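Local atomic coordinates of single-strand DNA-binding protein (Agrobacterium tumefaciens, PDB entry 3BTP), a protein that binds single-stranded DNA regardless of its nucleotide sequence and mediates nuclear uptake of the transferred T-DNA strand during plant transformation. Residues 403-407 against 494-500. Residue numbers count along the deposited sequence, not the author numbering.
Sequences GNRYM and TYTNVVE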
ATOM      1  N   GLY A 403      -3.781   4.984 -23.608  1.00 22.51           N
ATOM      2  CA  GLY A 403      -3.087   5.046 -22.316  1.00 21.51           C
ATOM      3  C   GLY A 403      -2.767   6.427 -21.841  1.00 21.78           C
ATOM      4  O   GLY A 403      -2.071   6.603 -20.840  1.00 21.76           O
ATOM      5  N   ASN A 404      -3.220   7.436 -22.577  1.00 22.45           N
ATOM      6  CA  ASN A 404      -2.698   8.812 -22.342  1.00 23.25           C
ATOM      7  C   ASN A 404      -3.695   9.824 -21.834  1.00 21.84           C
ATOM      8  O   ASN A 404      -3.324  10.913 -21.458  1.00 22.76           O
ATOM      9  CB  ASN A 404      -2.087   9.394 -23.619  1.00 24.10           C
ATOM     10  CG  ASN A 404      -0.826   8.696 -24.012  1.00 28.18           C
ATOM     11  OD1 ASN A 404      -0.642   8.441 -25.192  1.00 33.47           O
ATOM     12  ND2 ASN A 404       0.018   8.322 -23.030  1.00 23.08           N
ATOM     13  N   ARG A 405      -4.950   9.456 -21.878  1.00 19.70           N
ATOM     14  CA  ARG A 405      -5.996  10.362 -21.587  1.00 21.53           C
ATOM     15  C   ARG A 405      -7.064   9.744 -20.678  1.00 18.25           C
ATOM     16  O   ARG A 405      -7.513   8.668 -20.949  1.00 18.51           O
ATOM     17  CB  ARG A 405      -6.675  10.720 -22.923  1.00 18.97           C
ATOM     18  CG  ARG A 405      -7.849  11.712 -22.712  1.00 25.50           C
ATOM     19  CD  ARG A 405      -8.287  12.287 -24.099  1.00 25.80           C
ATOM     20  NE  ARG A 405      -7.343  13.304 -24.591  1.00 30.93           N
ATOM     21  CZ  ARG A 405      -7.514  13.947 -25.758  1.00 32.27           C
ATOM     22  NH1 ARG A 405      -8.556  13.660 -26.496  1.00 30.64           N
ATOM     23  NH2 ARG A 405      -6.675  14.867 -26.171  1.00 26.45           N
ATOM     24  N   TYR A 406      -7.534  10.510 -19.714  1.00 17.64           N
ATOM     25  CA  TYR A 406      -8.792  10.242 -18.973  1.00 17.49           C
ATOM     26  C   TYR A 406      -9.998  11.021 -19.442  1.00 17.59           C
ATOM     27  O   TYR A 406      -9.920  12.207 -19.795  1.00 18.16           O
ATOM     28  CB  TYR A 406      -8.643  10.491 -17.455  1.00 16.64           C
ATOM     29  CG  TYR A 406      -7.799   9.441 -16.739  1.00 15.21           C
ATOM     30  CD1 TYR A 406      -6.504   9.751 -16.327  1.00 18.28           C
ATOM     31  CD2 TYR A 406      -8.350   8.172 -16.385  1.00 14.45           C
ATOM     32  CE1 TYR A 406      -5.711   8.811 -15.586  1.00 17.86           C
ATOM     33  CE2 TYR A 406      -7.590   7.184 -15.651  1.00 16.97           C
ATOM     34  CZ  TYR A 406      -6.247   7.539 -15.292  1.00 19.30           C
ATOM     35  OH  TYR A 406      -5.437   6.666 -14.622  1.00 18.96           O
ATOM     36  N   MET A 407     -11.130  10.333 -19.412  1.00 17.74           N
ATOM     37  CA  MET A 407     -12.405  10.917 -19.803  1.00 18.74           C
ATOM     38  C   MET A 407     -13.516  10.279 -18.976  1.00 19.84           C
ATOM     39  O   MET A 407     -13.327   9.240 -18.350  1.00 20.83           O
ATOM     40  CB  MET A 407     -12.649  10.733 -21.334  1.00 18.16           C
ATOM     41  CG  MET A 407     -12.837   9.317 -21.828  1.00 18.46           C
ATOM     42  SD  MET A 407     -12.716   8.999 -23.597  1.00 15.72           S
ATOM     43  CE  MET A 407     -10.925   8.934 -23.782  1.00 23.82           C
ATOM     44  N   THR A 494     -11.428  16.481 -20.068  1.00 26.70           N
ATOM     45  CA  THR A 494     -10.447  15.409 -20.122  1.00 24.34           C
ATOM     46  C   THR A 494      -9.120  15.835 -19.493  1.00 22.64           C
ATOM     47  O   THR A 494      -8.873  17.018 -19.273  1.00 21.59           O
ATOM     48  CB  THR A 494     -10.305  14.820 -21.562  1.00 24.34           C
ATOM     49  OG1 THR A 494      -9.705  15.782 -22.420  1.00 21.94           O
ATOM     50  CG2 THR A 494     -11.688  14.386 -22.148  1.00 23.36           C
ATOM     51  N   TYR A 495      -8.291  14.847 -19.186  1.00 20.62           N
ATOM     52  CA  TYR A 495      -6.949  15.048 -18.798  1.00 19.53           C
ATOM     53  C   TYR A 495      -6.084  14.237 -19.759  1.00 20.30           C
ATOM     54  O   TYR A 495      -6.338  13.055 -19.965  1.00 19.78           O
ATOM     55  CB  TYR A 495      -6.658  14.454 -17.399  1.00 19.77           C
ATOM     56  CG  TYR A 495      -7.170  15.303 -16.274  1.00 17.80           C
ATOM     57  CD1 TYR A 495      -6.434  16.384 -15.819  1.00 12.84           C
ATOM     58  CD2 TYR A 495      -8.448  15.032 -15.703  1.00 17.04           C
ATOM     59  CE1 TYR A 495      -6.910  17.194 -14.774  1.00 13.76           C
ATOM     60  CE2 TYR A 495      -8.932  15.808 -14.682  1.00 16.82           C
ATOM     61  CZ  TYR A 495      -8.182  16.910 -14.257  1.00 19.14           C
ATOM     62  OH  TYR A 495      -8.671  17.679 -13.236  1.00 22.06           O
ATOM     63  N   THR A 496      -4.965  14.819 -20.179  1.00 18.76           N
ATOM     64  CA  THR A 496      -4.115  14.190 -21.158  1.00 19.99           C
ATOM     65  C   THR A 496      -2.689  14.308 -20.625  1.00 21.49           C
ATOM     66  O   THR A 496      -2.356  15.321 -20.034  1.00 20.40           O
ATOM     67  CB  THR A 496      -4.286  14.810 -22.578  1.00 18.33           C
ATOM     68  OG1 THR A 496      -5.590  14.520 -23.045  1.00 20.23           O
ATOM     69  CG2 THR A 496      -3.343  14.160 -23.621  1.00 17.54           C
ATOM     70  N   ASN A 497      -1.894  13.249 -20.803  1.00 22.75           N
ATOM     71  CA  ASN A 497      -0.456  13.146 -20.341  1.00 24.95           C
ATOM     72  C   ASN A 497       0.368  14.313 -20.935  1.00 25.63           C
ATOM     73  O   ASN A 497       0.165  14.659 -22.100  1.00 23.30           O
ATOM     74  CB  ASN A 497      -0.014  11.806 -20.948  1.00 25.57           C
ATOM     75  CG  ASN A 497       1.388  11.323 -20.603  1.00 32.44           C
ATOM     76  OD1 ASN A 497       2.259  11.995 -19.998  1.00 39.50           O
ATOM     77  ND2 ASN A 497       1.636  10.082 -21.057  1.00 36.71           N
ATOM     78  N   VAL A 498       1.299  14.908 -20.164  1.00 28.34           N
ATOM     79  CA  VAL A 498       2.207  15.924 -20.729  1.00 29.54           C
ATOM     80  C   VAL A 498       2.983  15.459 -21.978  1.00 30.18           C
ATOM     81  O   VAL A 498       3.191  16.272 -22.883  1.00 31.28           O
ATOM     82  CB  VAL A 498       3.182  16.643 -19.697  1.00 30.74           C
ATOM     83  CG1 VAL A 498       2.544  17.859 -19.069  1.00 32.33           C
ATOM     84  CG2 VAL A 498       3.709  15.757 -18.669  1.00 30.01           C
ATOM     85  N   VAL A 499       3.344  14.176 -22.066  1.00 29.81           N
ATOM     86  CA  VAL A 499       4.109  13.604 -23.193  1.00 30.56           C
ATOM     87  C   VAL A 499       3.397  13.736 -24.518  1.00 29.88           C
ATOM     88  O   VAL A 499       4.033  13.940 -25.594  1.00 28.41           O
ATOM     89  CB  VAL A 499       4.489  12.087 -22.962  1.00 32.42           C
ATOM     90  CG1 VAL A 499       5.146  11.488 -24.189  1.00 35.44           C
ATOM     91  CG2 VAL A 499       5.467  11.937 -21.755  1.00 34.35           C
ATOM     92  N   GLU A 500       2.073  13.633 -24.462  1.00 28.04           N
ATOM     93  CA  GLU A 500       1.297  13.940 -25.630  1.00 28.03           C
ATOM     94  C   GLU A 500       1.352  15.422 -25.984  1.00 27.20           C
ATOM     95  O   GLU A 500       1.267  15.760 -27.149  1.00 26.14           O
ATOM     96  CB  GLU A 500      -0.160  13.463 -25.483  1.00 29.20           C
ATOM     97  CG  GLU A 500      -0.312  12.000 -25.682  1.00 30.63           C
ATOM     98  CD  GLU A 500      -0.029  11.637 -27.142  1.00 38.01           C
ATOM     99  OE1 GLU A 500      -0.913  11.958 -27.998  1.00 38.09           O
ATOM    100  OE2 GLU A 500       1.082  11.084 -27.424  1.00 36.20           O
TER
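The two segments pair as antiparallel strands: the axes of 405-407 and 494-497 approach to 4.6 Å with their directions 170° apart. Tyr406 and Tyr495 form the hydrogen-bonded pair, with Tyr406 N to Tyr495 O at 2.8 Å and Tyr495 N to Tyr406 O at 3.2 Å. Arg405 and Thr496 form the adjacent non-hydrogen-bonded pair, their CA atoms 4.3 Å apart. Beyond it, Asn497 N donates to Asn404 O (2.8 Å), extending the pairing to the residue before strand 405-407. Three close CA-H...O contacts, Arg405 CA to Tyr495 O (3.2 Å), Thr494 CA to Tyr406 O (3.3 Å) and Thr496 CA to Asn404 O (3.4 Å), accompany these bonds.

A polar side-chain link lies on the face carrying Arg405 and Thr496. Arg405 NE donates to Thr496 OG1 at 2.6 Å, at the guanidinium edge, while Thr494 OG1 sits over one guanidinium face. Asp484 accompanies this cluster, hydrogen-bonding both threonine hydroxyls.

Apolar contact is modest. On the other face, Tyr406 CB and Tyr495 CB are 4.4 Å apart, but the rings diverge, their hydroxyls bonding to the carbonyls of Pro347 and Ala451. Met407 CB meets Thr494 CG2 at 3.9 Å.

Where the second strand ends, Asn497 is the N-cap of helix 498-503: its OD1 accepts from Val499 N at 3.2 Å, capping the helix that follows the strand. Within the closed antiparallel barrel, 494-497 lies between 405-407 and 480-485, while 405-407 is flanked on its other edge by 396-399; Met407 reaches helix 409-415 through Leu412 and Ser415.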